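Local coordinates for protein O-ureido-L-serine synthase (Streptomyces lavendulae, PDB 3X44) that catalyses the pyridoxal 5'-phosphate-dependent addition of hydroxyurea to O-acetyl-L-serine, making O-ureido-L-serine for biosynthesis of the antibiotic D-cycloserine, at residues A[12-17]-A[30-35]; A[99-104]-A[294-299]; A[180-185]-A[229-234]; A[260-265]-A[288-293]. The protein carries 1 engineered substitution. All blocks are in the same frame, centred on the assembly; numbering follows the deposited sequence.

Interaction 1 of 4, residues A[12-17]-A[30-35]; sequences GRTPIV and YVKVES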
# COMPACT_ATOMS: atom_id res chain seq x y z
N GLY A 12 -0.10 12.13 -3.14
CA GLY A 12 0.84 11.82 -2.09
C GLY A 12 1.31 10.38 -2.15
O GLY A 12 1.11 9.70 -3.15
N ARG A 13 1.94 9.93 -1.07
CA ARG A 13 2.46 8.58 -0.95
C ARG A 13 3.26 8.17 -2.18
O ARG A 13 3.00 7.14 -2.80
CB ARG A 13 1.30 7.60 -0.72
CG ARG A 13 0.65 7.74 0.65
CD ARG A 13 -0.59 6.87 0.78
NE ARG A 13 -1.41 6.90 -0.43
CZ ARG A 13 -2.40 7.76 -0.64
NH1 ARG A 13 -2.70 8.68 0.27
NH2 ARG A 13 -3.09 7.71 -1.78
N THR A 14 4.25 8.98 -2.53
CA THR A 14 5.08 8.70 -3.69
C THR A 14 6.26 7.82 -3.34
O THR A 14 6.80 7.88 -2.24
CB THR A 14 5.61 9.99 -4.31
OG1 THR A 14 6.34 10.73 -3.32
CG2 THR A 14 4.46 10.84 -4.81
N PRO A 15 6.68 6.98 -4.29
CA PRO A 15 7.81 6.08 -4.05
C PRO A 15 9.15 6.78 -3.95
O PRO A 15 9.37 7.84 -4.53
CB PRO A 15 7.77 5.11 -5.23
CG PRO A 15 6.98 5.77 -6.29
CD PRO A 15 6.11 6.83 -5.64
N ILE A 16 10.04 6.17 -3.17
CA ILE A 16 11.40 6.65 -3.02
C ILE A 16 12.19 5.45 -3.54
O ILE A 16 12.01 4.32 -3.07
CB ILE A 16 11.77 6.93 -1.55
CG1 ILE A 16 11.09 8.21 -1.07
CG2 ILE A 16 13.29 7.11 -1.41
CD1 ILE A 16 11.36 8.53 0.38
N VAL A 17 13.05 5.68 -4.52
CA VAL A 17 13.83 4.60 -5.11
C VAL A 17 15.33 4.89 -5.11
O VAL A 17 15.76 6.05 -5.19
CB VAL A 17 13.36 4.31 -6.56
CG1 VAL A 17 11.89 4.67 -6.71
CG2 VAL A 17 14.19 5.12 -7.56
N TYR A 30 19.06 8.05 -2.96
CA TYR A 30 17.67 7.71 -3.16
C TYR A 30 16.96 8.94 -3.69
O TYR A 30 17.42 10.06 -3.46
CB TYR A 30 17.04 7.26 -1.84
CG TYR A 30 17.49 5.89 -1.37
CD1 TYR A 30 18.59 5.75 -0.53
CD2 TYR A 30 16.78 4.74 -1.73
CE1 TYR A 30 18.98 4.50 -0.06
CE2 TYR A 30 17.17 3.48 -1.26
CZ TYR A 30 18.27 3.37 -0.42
OH TYR A 30 18.64 2.14 0.06
N VAL A 31 15.85 8.75 -4.40
CA VAL A 31 15.10 9.87 -4.95
C VAL A 31 13.59 9.72 -4.75
O VAL A 31 13.04 8.63 -4.89
CB VAL A 31 15.40 10.03 -6.48
CG1 VAL A 31 16.83 10.47 -6.69
CG2 VAL A 31 15.14 8.72 -7.22
N LYS A 32 12.93 10.83 -4.38
CA LYS A 32 11.48 10.84 -4.19
C LYS A 32 10.88 11.26 -5.52
O LYS A 32 11.11 12.38 -6.00
CB LYS A 32 11.07 11.83 -3.09
CG LYS A 32 9.67 11.58 -2.51
CD LYS A 32 9.59 11.89 -1.00
CE LYS A 32 8.18 11.70 -0.44
NZ LYS A 32 7.60 10.33 -0.67
N VAL A 33 10.12 10.35 -6.12
CA VAL A 33 9.51 10.57 -7.42
C VAL A 33 8.09 11.11 -7.35
O VAL A 33 7.12 10.36 -7.40
CB VAL A 33 9.51 9.25 -8.22
CG1 VAL A 33 9.32 9.54 -9.71
CG2 VAL A 33 10.82 8.52 -7.98
N GLU A 34 7.98 12.43 -7.27
CA GLU A 34 6.69 13.12 -7.18
C GLU A 34 5.87 13.09 -8.47
O GLU A 34 4.73 13.54 -8.50
CB GLU A 34 6.93 14.57 -6.74
CG GLU A 34 7.51 14.69 -5.34
CD GLU A 34 6.57 14.15 -4.28
OE1 GLU A 34 7.01 13.36 -3.42
OE2 GLU A 34 5.38 14.54 -4.29
N SER A 35 6.46 12.57 -9.55
CA SER A 35 5.76 12.49 -10.82
C SER A 35 4.60 11.51 -10.68
O SER A 35 3.65 11.54 -11.46
CB SER A 35 6.71 12.01 -11.93
OG SER A 35 7.27 10.76 -11.58
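Val17 and Val31 form a hydrogen-bonded pair in an antiparallel beta hairpin of strands 16-18 and 28-33, which ends the mixed sheet of this fold-type II pyridoxal-phosphate enzyme within the chain. Val17 N donates to Val31 O at 3.0 Å, and Val31 N donates to Val17 O at 2.8 Å. Further along, Val33 N reaches Pro15 O at 3.1 Å in a nearly straight bond, 170° at the hydrogen; proline lacks an N-H, yet its carbonyl still serves the ladder. Between these bonds lies the non-hydrogen-bonded pair Ile16 and Lys32, where the CA-H of Ile16 leans on Val31 O. The beta-branched residues suit the extended backbone and spread their methyls over both faces. On one face CG2 of Val17 meets CG2 of Val31 at 3.7 Å. On the other, Ile16 CG1 rests on the aliphatic part of Lys32, 3.9 Å from its CG, and its CG2 touches Tyr30 CB. The long lysine therefore gives the sheet a greasy stem, and its NZ donates to Thr14 OG1 at 3.0 Å. That hydroxyl sits between the backbone N and the carbonyl carbon (chi1 57°), and it donates its own hydrogen to Glu34 OE1 at 2.7 Å, approaching from above the carboxylate plane. Further out, Lys32 NZ forms a salt bridge with Glu159 of helix 147-164, while Leu3 and Phe4 of a neighbouring subunit pack on Ile16 and Pro15. The second carboxylate oxygen of Glu34, OE2, is held in a salt bridge by Arg45 NE.

Interaction 2 of 4, residues A[99-104]-A[294-299]; sequences VERRKL and GERYLS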
# COMPACT_ATOMS: atom_id res chain seq x y z
N VAL A 99 5.52 25.60 -22.81
CA VAL A 99 4.17 25.57 -23.37
C VAL A 99 3.37 24.39 -22.85
O VAL A 99 2.15 24.46 -22.75
CB VAL A 99 4.20 25.59 -24.93
CG1 VAL A 99 4.91 24.34 -25.47
CG2 VAL A 99 2.78 25.67 -25.47
N GLU A 100 4.07 23.30 -22.50
CA GLU A 100 3.40 22.12 -21.96
C GLU A 100 2.57 22.53 -20.75
O GLU A 100 1.48 22.01 -20.51
CB GLU A 100 4.44 21.06 -21.55
CG GLU A 100 5.05 20.28 -22.72
CD GLU A 100 6.39 20.85 -23.16
OE1 GLU A 100 6.64 22.04 -22.89
OE2 GLU A 100 7.20 20.11 -23.77
N ARG A 101 3.11 23.47 -19.97
CA ARG A 101 2.43 23.99 -18.79
C ARG A 101 1.14 24.69 -19.22
O ARG A 101 0.09 24.50 -18.61
CB ARG A 101 3.32 24.97 -18.05
CG ARG A 101 4.40 24.33 -17.19
CD ARG A 101 5.58 25.28 -17.00
NE ARG A 101 6.35 24.93 -15.82
CZ ARG A 101 7.26 23.97 -15.79
NH1 ARG A 101 7.52 23.25 -16.88
NH2 ARG A 101 7.90 23.70 -14.66
N ARG A 102 1.22 25.53 -20.26
CA ARG A 102 0.03 26.23 -20.74
C ARG A 102 -1.03 25.23 -21.20
O ARG A 102 -2.22 25.38 -20.90
CB ARG A 102 0.37 27.14 -21.92
CG ARG A 102 1.26 28.33 -21.62
CD ARG A 102 1.59 29.04 -22.92
NE ARG A 102 2.72 29.95 -22.81
CZ ARG A 102 2.98 30.93 -23.67
NH1 ARG A 102 4.03 31.71 -23.48
NH2 ARG A 102 2.19 31.12 -24.72
N LYS A 103 -0.60 24.21 -21.93
CA LYS A 103 -1.53 23.23 -22.45
C LYS A 103 -2.14 22.37 -21.36
O LYS A 103 -3.33 22.03 -21.42
CB LYS A 103 -0.83 22.34 -23.48
CG LYS A 103 -0.68 22.99 -24.84
CD LYS A 103 -0.01 22.06 -25.84
CE LYS A 103 0.13 22.72 -27.20
NZ LYS A 103 -0.33 21.82 -28.29
N LEU A 104 -1.35 22.02 -20.36
CA LEU A 104 -1.85 21.19 -19.27
C LEU A 104 -2.90 21.94 -18.47
O LEU A 104 -3.95 21.39 -18.13
CB LEU A 104 -0.70 20.74 -18.37
CG LEU A 104 0.04 19.49 -18.86
CD1 LEU A 104 0.95 18.95 -17.76
CD2 LEU A 104 -0.97 18.43 -19.26
N GLY A 294 9.54 14.61 -16.50
CA GLY A 294 10.26 15.34 -17.53
C GLY A 294 9.39 15.60 -18.76
O GLY A 294 9.76 16.37 -19.63
N GLU A 295 8.22 14.98 -18.82
CA GLU A 295 7.33 15.13 -19.98
C GLU A 295 6.79 16.54 -20.26
O GLU A 295 6.24 16.79 -21.34
CB GLU A 295 6.16 14.14 -19.90
CG GLU A 295 5.82 13.49 -21.25
CD GLU A 295 4.96 12.24 -21.12
OE1 GLU A 295 4.19 11.95 -22.06
OE2 GLU A 295 5.05 11.54 -20.09
N ARG A 296 6.91 17.47 -19.32
CA ARG A 296 6.43 18.82 -19.60
C ARG A 296 7.62 19.73 -19.94
O ARG A 296 7.54 20.95 -19.84
CB ARG A 296 5.62 19.41 -18.42
CG ARG A 296 6.22 19.28 -17.03
CD ARG A 296 5.12 19.34 -15.96
NE ARG A 296 4.11 18.30 -16.15
CZ ARG A 296 3.25 17.90 -15.21
NH1 ARG A 296 3.26 18.45 -14.00
NH2 ARG A 296 2.38 16.93 -15.49
N TYR A 297 8.71 19.10 -20.39
CA TYR A 297 9.93 19.81 -20.74
C TYR A 297 10.42 19.47 -22.15
O TYR A 297 11.53 19.84 -22.53
CB TYR A 297 11.03 19.49 -19.73
CG TYR A 297 10.68 19.92 -18.32
CD1 TYR A 297 11.10 21.16 -17.84
CD2 TYR A 297 9.92 19.10 -17.49
CE1 TYR A 297 10.75 21.58 -16.56
CE2 TYR A 297 9.57 19.51 -16.22
CZ TYR A 297 9.99 20.75 -15.75
OH TYR A 297 9.65 21.16 -14.48
N LEU A 298 9.58 18.77 -22.91
CA LEU A 298 9.93 18.38 -24.27
C LEU A 298 10.37 19.57 -25.11
O LEU A 298 11.23 19.44 -25.98
CB LEU A 298 8.74 17.70 -24.95
CG LEU A 298 8.36 16.28 -24.56
CD1 LEU A 298 7.71 15.60 -25.75
CD2 LEU A 298 9.57 15.50 -24.10
N SER A 299 9.76 20.73 -24.86
CA SER A 299 10.04 21.94 -25.61
C SER A 299 11.10 22.82 -24.96
O SER A 299 11.33 23.94 -25.40
CB SER A 299 8.76 22.77 -25.75
OG SER A 299 8.44 23.41 -24.52
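Glu100, on helix 99-107, reaches across to Arg296 and Ser299 of the loop that follows strand 285-290. Its CB lies 3.7 Å from CB of Arg296, and CG passes over the CA of that residue. A bend at chi2 (97°) then turns the carboxylate along the loop. OE1 accepts from Ser299 OG at 2.8 Å on the syn side, while OE2 uses its syn lone pair for Ser299 N at 2.9 Å. With one bond on each oxygen the carboxylate's rotation is fixed, and the short serine supplies both donors from a single residue. Leu298 CB presses against the same OE2.

One residue on, the extended Arg101 sends NH2 to Tyr297 OH at 3.1 Å, in the guanidinium plane and 167° at the hydrogen. The phenol ring is turned steeply to that plane, 77° apart. Ser71 O accepts from Arg101 NE, and Asp292 is the stronger partner of the tyrosine hydroxyl. Leu104 completes the helix face: CD1 sits over one face of the Arg296 guanidinium, 3.4 Å from NH2. Arg296 NH1 bonds Asn73, and its NH2 bonds Gly39 O and makes a salt bridge with Glu295 of a neighbouring subunit. Since Tyr297 touches the bound external aldimine, the contact ties helix 99-107 to the wall of the pyridoxal-phosphate active site.

Interaction 3 of 4, residues A[180-185]-A[229-234]; sequences GTLTGV and GVLDRS. With PUS ((E)-O-(carbamoylamino)-N-({3-hydroxy-2-methyl-5-[(phosphonooxy)methyl]pyridin-4-yl}methylidene)-L-serine), chain C.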
# COMPACT_ATOMS: atom_id res chain seq x y z
N GLY A 180 7.86 25.63 0.43
CA GLY A 180 6.95 24.83 1.23
C GLY A 180 7.48 23.43 1.49
O GLY A 180 7.29 22.87 2.57
N THR A 181 8.14 22.84 0.49
CA THR A 181 8.68 21.50 0.63
C THR A 181 9.82 21.52 1.63
O THR A 181 9.85 20.75 2.57
CB THR A 181 9.20 20.96 -0.72
OG1 THR A 181 8.10 20.71 -1.60
CG2 THR A 181 9.96 19.66 -0.53
N LEU A 182 10.76 22.42 1.41
CA LEU A 182 11.93 22.58 2.27
C LEU A 182 11.57 22.92 3.72
O LEU A 182 12.19 22.43 4.65
CB LEU A 182 12.84 23.66 1.70
CG LEU A 182 13.91 24.23 2.63
CD1 LEU A 182 14.98 23.18 2.84
CD2 LEU A 182 14.49 25.51 2.01
N THR A 183 10.57 23.78 3.90
CA THR A 183 10.17 24.16 5.25
C THR A 183 9.38 23.07 5.96
O THR A 183 9.67 22.73 7.12
CB THR A 183 9.34 25.47 5.23
OG1 THR A 183 10.17 26.54 4.76
CG2 THR A 183 8.84 25.81 6.63
N GLY A 184 8.40 22.50 5.27
CA GLY A 184 7.58 21.44 5.86
C GLY A 184 8.39 20.20 6.22
O GLY A 184 8.29 19.69 7.34
N VAL A 185 9.20 19.72 5.28
CA VAL A 185 10.01 18.54 5.55
C VAL A 185 11.15 18.89 6.51
O VAL A 185 11.43 18.14 7.44
CB VAL A 185 10.59 17.96 4.26
CG1 VAL A 185 11.45 16.74 4.59
CG2 VAL A 185 9.47 17.54 3.32
N GLY A 229 7.23 34.14 2.16
CA GLY A 229 6.83 34.26 3.55
C GLY A 229 6.77 32.97 4.34
O GLY A 229 7.03 32.97 5.54
N VAL A 230 6.44 31.85 3.70
CA VAL A 230 6.35 30.59 4.42
C VAL A 230 7.71 30.02 4.84
O VAL A 230 7.77 29.11 5.67
CB VAL A 230 5.61 29.50 3.60
CG1 VAL A 230 4.22 29.97 3.23
CG2 VAL A 230 6.41 29.14 2.37
N LEU A 231 8.78 30.55 4.27
CA LEU A 231 10.12 30.05 4.57
C LEU A 231 10.62 30.14 6.01
O LEU A 231 10.59 31.21 6.63
CB LEU A 231 11.16 30.74 3.68
CG LEU A 231 12.61 30.41 4.08
CD1 LEU A 231 12.87 28.94 3.81
CD2 LEU A 231 13.58 31.28 3.30
N ASP A 232 11.08 29.01 6.54
CA ASP A 232 11.67 28.99 7.87
C ASP A 232 13.14 28.67 7.62
O ASP A 232 13.55 27.51 7.56
CB ASP A 232 11.08 27.92 8.78
CG ASP A 232 11.76 27.89 10.14
OD1 ASP A 232 12.54 28.83 10.43
OD2 ASP A 232 11.53 26.95 10.93
N ARG A 233 13.91 29.74 7.44
CA ARG A 233 15.33 29.66 7.15
C ARG A 233 16.12 28.79 8.12
O ARG A 233 17.15 28.22 7.74
CB ARG A 233 15.89 31.08 7.11
CG ARG A 233 17.32 31.21 7.57
CD ARG A 233 18.00 32.30 6.79
NE ARG A 233 19.01 31.76 5.89
CZ ARG A 233 19.64 32.47 4.96
NH1 ARG A 233 19.36 33.76 4.80
NH2 ARG A 233 20.55 31.89 4.19
N SER A 234 15.64 28.67 9.35
CA SER A 234 16.33 27.89 10.37
C SER A 234 16.47 26.39 10.12
O SER A 234 17.28 25.73 10.77
CB SER A 234 15.67 28.12 11.74
OG SER A 234 14.35 27.60 11.77
N PUS C . 6.44 25.22 -8.28
CA PUS C . 5.45 26.29 -7.85
CB PUS C . 6.19 27.60 -7.41
OG PUS C . 7.01 28.13 -8.56
ND PUS C . 7.08 29.58 -8.52
CE PUS C . 8.29 30.18 -8.48
NZ2 PUS C . 9.38 29.50 -8.08
OZ1 PUS C . 8.39 31.33 -8.79
C PUS C . 4.50 26.59 -9.02
O PUS C . 4.35 25.77 -9.88
OT PUS C . 3.90 27.64 -9.06
C2 PUS C . 9.44 22.21 -9.61
C3 PUS C . 8.34 23.10 -9.19
C4 PUS C . 8.40 23.73 -7.86
C5 PUS C . 9.54 23.42 -6.99
C6 PUS C . 10.58 22.51 -7.49
C2A PUS C . 9.43 21.59 -10.98
C4A PUS C . 7.41 24.79 -7.46
C5A PUS C . 9.66 24.03 -5.60
N1 PUS C . 10.49 21.96 -8.75
O3 PUS C . 7.27 23.28 -9.99
O1P PUS C . 7.41 25.32 -4.00
O2P PUS C . 7.67 23.50 -2.52
O3P PUS C . 9.52 24.92 -2.97
O4P PUS C . 8.70 23.41 -4.68
P PUS C . 8.33 24.30 -3.54
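Thr183, in the first turn of the phosphate-binding helix 180-192, is joined to Asp232 of the loop that leads to strand 238-242 by one hydrogen bond. Asp232 N donates to Thr183 OG1 at 3.2 Å, with 160° at the hydrogen. The hydroxyl lies beside its own backbone N and anti to the carbonyl carbon (chi1 -64°), a position from which it also bonds Thr179 O; threonine thus serves as acceptor and donor at once. Its methyl is used as well, with CG2 3.6 Å from Val230 O. Leu231 CD1 lies 3.7 Å from Thr183 OG1 and meets Leu182 CD2 at 4.2 Å, a loose apolar touch. Val230 CG2 packs near the backbone N of Gly180 at the helix start.

That start belongs to the glycine- and threonine-rich segment 177-181, which runs into the helix and is the phosphate-binding element of this enzyme family. Thr181 grips one phosphate oxygen of the aldimine twice: its N donates to O2P at 3.1 Å, and its OG1 donates to O2P at 3.0 Å. The N-terminal end of the helix probably adds a favourable field for the phosphate charge.

On the loop, Asp232 makes an Asx turn, OD1 accepting from Ser234 N at 3.3 Å. Ser234 OG donates to the same OD1 at 2.6 Å, from the same face of the carboxylate plane, while OD2 forms a salt bridge with Arg190 further along the helix.

Interaction 4 of 4, residues A[260-265]-A[288-293]; sequences IFAGIS and AMLPDT. With PUS ((E)-O-(carbamoylamino)-N-({3-hydroxy-2-methyl-5-[(phosphonooxy)methyl]pyridin-4-yl}methylidene)-L-serine), chain C.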
# COMPACT_ATOMS: atom_id res chain seq x y z
N ILE A 260 14.69 6.96 -15.10
CA ILE A 260 13.86 7.90 -14.36
C ILE A 260 13.86 9.23 -15.11
O ILE A 260 14.88 9.91 -15.21
CB ILE A 260 14.38 8.11 -12.92
CG1 ILE A 260 14.39 6.77 -12.18
CG2 ILE A 260 13.47 9.09 -12.17
CD1 ILE A 260 15.17 6.79 -10.88
N PHE A 261 12.69 9.57 -15.66
CA PHE A 261 12.51 10.78 -16.45
C PHE A 261 11.87 11.89 -15.61
O PHE A 261 10.68 11.86 -15.33
CB PHE A 261 11.62 10.46 -17.66
CG PHE A 261 11.56 11.56 -18.67
CD1 PHE A 261 12.73 12.22 -19.07
CD2 PHE A 261 10.35 11.94 -19.23
CE1 PHE A 261 12.67 13.23 -20.02
CE2 PHE A 261 10.28 12.95 -20.18
CZ PHE A 261 11.45 13.60 -20.57
N ALA A 262 12.68 12.89 -15.25
CA ALA A 262 12.21 13.99 -14.41
C ALA A 262 12.57 15.36 -14.97
O ALA A 262 13.31 15.48 -15.95
CB ALA A 262 12.79 13.83 -13.01
N GLY A 263 12.04 16.40 -14.33
CA GLY A 263 12.30 17.76 -14.79
C GLY A 263 13.68 18.31 -14.48
O GLY A 263 14.56 17.59 -14.03
N ILE A 264 13.85 19.61 -14.73
CA ILE A 264 15.12 20.28 -14.49
C ILE A 264 15.47 20.38 -13.02
O ILE A 264 16.57 20.01 -12.61
CB ILE A 264 15.14 21.70 -15.08
CG1 ILE A 264 14.36 21.73 -16.39
CG2 ILE A 264 16.57 22.14 -15.31
CD1 ILE A 264 15.03 20.98 -17.53
N SER A 265 14.53 20.87 -12.21
CA SER A 265 14.77 21.00 -10.78
C SER A 265 15.14 19.63 -10.22
O SER A 265 15.88 19.53 -9.25
CB SER A 265 13.54 21.55 -10.06
OG SER A 265 12.49 20.61 -10.01
N ALA A 288 17.17 12.75 -2.53
CA ALA A 288 16.93 13.91 -3.38
C ALA A 288 15.48 13.94 -3.89
O ALA A 288 14.93 12.91 -4.28
CB ALA A 288 17.89 13.89 -4.58
N MET A 289 14.89 15.13 -3.88
CA MET A 289 13.52 15.31 -4.35
C MET A 289 13.49 15.50 -5.87
O MET A 289 14.28 16.25 -6.43
CB MET A 289 12.89 16.55 -3.71
CG MET A 289 12.75 16.49 -2.21
SD MET A 289 11.50 15.29 -1.72
CE MET A 289 10.01 16.02 -2.42
N LEU A 290 12.56 14.81 -6.53
CA LEU A 290 12.36 14.92 -7.97
C LEU A 290 10.92 15.44 -8.05
O LEU A 290 9.96 14.67 -8.03
CB LEU A 290 12.48 13.56 -8.66
CG LEU A 290 13.67 12.64 -8.33
CD1 LEU A 290 13.69 11.51 -9.35
CD2 LEU A 290 14.99 13.41 -8.34
N PRO A 291 10.77 16.77 -8.11
CA PRO A 291 9.47 17.46 -8.17
C PRO A 291 8.47 17.10 -9.25
O PRO A 291 7.27 17.06 -8.98
CB PRO A 291 9.86 18.94 -8.21
CG PRO A 291 11.22 18.97 -7.53
CD PRO A 291 11.88 17.74 -8.08
N ASP A 292 8.93 16.82 -10.47
CA ASP A 292 7.99 16.51 -11.52
C ASP A 292 8.52 15.61 -12.63
O ASP A 292 9.69 15.23 -12.65
CB ASP A 292 7.42 17.80 -12.13
CG ASP A 292 8.48 18.62 -12.87
OD1 ASP A 292 9.64 18.18 -12.98
OD2 ASP A 292 8.12 19.72 -13.35
N THR A 293 7.62 15.28 -13.56
CA THR A 293 7.94 14.43 -14.70
C THR A 293 8.69 15.26 -15.73
O THR A 293 8.49 16.47 -15.81
CB THR A 293 6.66 13.88 -15.36
OG1 THR A 293 6.98 13.28 -16.62
CG2 THR A 293 5.66 15.02 -15.59
N PUS C . 6.44 25.22 -8.28
CA PUS C . 5.45 26.29 -7.85
CB PUS C . 6.19 27.60 -7.41
OG PUS C . 7.01 28.13 -8.56
ND PUS C . 7.08 29.58 -8.52
CE PUS C . 8.29 30.18 -8.48
NZ2 PUS C . 9.38 29.50 -8.08
OZ1 PUS C . 8.39 31.33 -8.79
C PUS C . 4.50 26.59 -9.02
O PUS C . 4.35 25.77 -9.88
OT PUS C . 3.90 27.64 -9.06
C2 PUS C . 9.44 22.21 -9.61
C3 PUS C . 8.34 23.10 -9.19
C4 PUS C . 8.40 23.73 -7.86
C5 PUS C . 9.54 23.42 -6.99
C6 PUS C . 10.58 22.51 -7.49
C2A PUS C . 9.43 21.59 -10.98
C4A PUS C . 7.41 24.79 -7.46
C5A PUS C . 9.66 24.03 -5.60
N1 PUS C . 10.49 21.96 -8.75
O3 PUS C . 7.27 23.28 -9.99
O1P PUS C . 7.41 25.32 -4.00
O2P PUS C . 7.67 23.50 -2.52
O3P PUS C . 9.52 24.92 -2.97
O4P PUS C . 8.70 23.41 -4.68
P PUS C . 8.33 24.30 -3.54
O HOH W 1 11.90 18.73 -11.59
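Ser265 and Pro291 meet beside the pyridine nitrogen of the bound aldimine and approach it from different directions. Ser265 OG comes nearly in the plane of the ring and donates to PUS N1 at 2.7 Å; Pro291 lies over the ring plane, its CB only 3.1 Å from N1. The two protein groups touch as well, OG 3.2 Å from Pro291 CG. The serine hydroxyl sits between its backbone N and the carbonyl carbon (chi1 72°), and a water links it to Asp292 OD1, donating to both. The other oxygen of Asp292 turns to the cofactor methyl, OD2 standing 3.3 Å from PUS C2A, and is fixed by Tyr297 and Asn73. A neutral hydroxyl facing N1 is characteristic of the fold-type II pyridoxal-phosphate enzymes, in contrast to the aspartate of fold type I.

Ser265 lies in the first turn of helix 264-278, and Gly263 is its N-cap residue. Gly263 N donates to Asp292 O at 3.1 Å, from well above the carbonyl plane. A CB here would clash with Asp292 OD1, which suits a glycine at this N-cap. Just before it, Ala262 and Thr293 form a single backbone bridge, and the small Ala262 CB fits against Asp292 O at 3.4 Å, with Leu290 CB at 4.4 Å. Ile260 and Leu290 cross at about a right angle, CG2 to CD1 at 3.7 Å; both also pack on Val31 of strand 28-33. Phe261, next to Ile260, packs on Leu104 of a neighbouring subunit.

Interactions 1 and 4 share the mixed sheet: strands 28-33 and 285-290 are neighbours in it, the carbonyls of Tyr30 and Lys32 accepting from the backbone N of Ala288 and Leu290, with centres about 10 Å apart. Interaction 2 is centred about 14 Å from interaction 4; its segment 294-299 directly follows 288-293, and Tyr297 OH meets Asp292 OD2. Interaction 3 lies about 20 Å from interaction 4, yet both grip the aldimine, one at the phosphate and one at the pyridine nitrogen. In sequence, 12-17 and 30-35 close first; the pair 99-104 and 294-299 then encloses interactions 3 and 4. Interactions 2, 3 and 4 thus meet at one active site, with interaction 1 as the neighbouring edge of the sheet, while interactions 1, 2 and 4 also touch the second subunit.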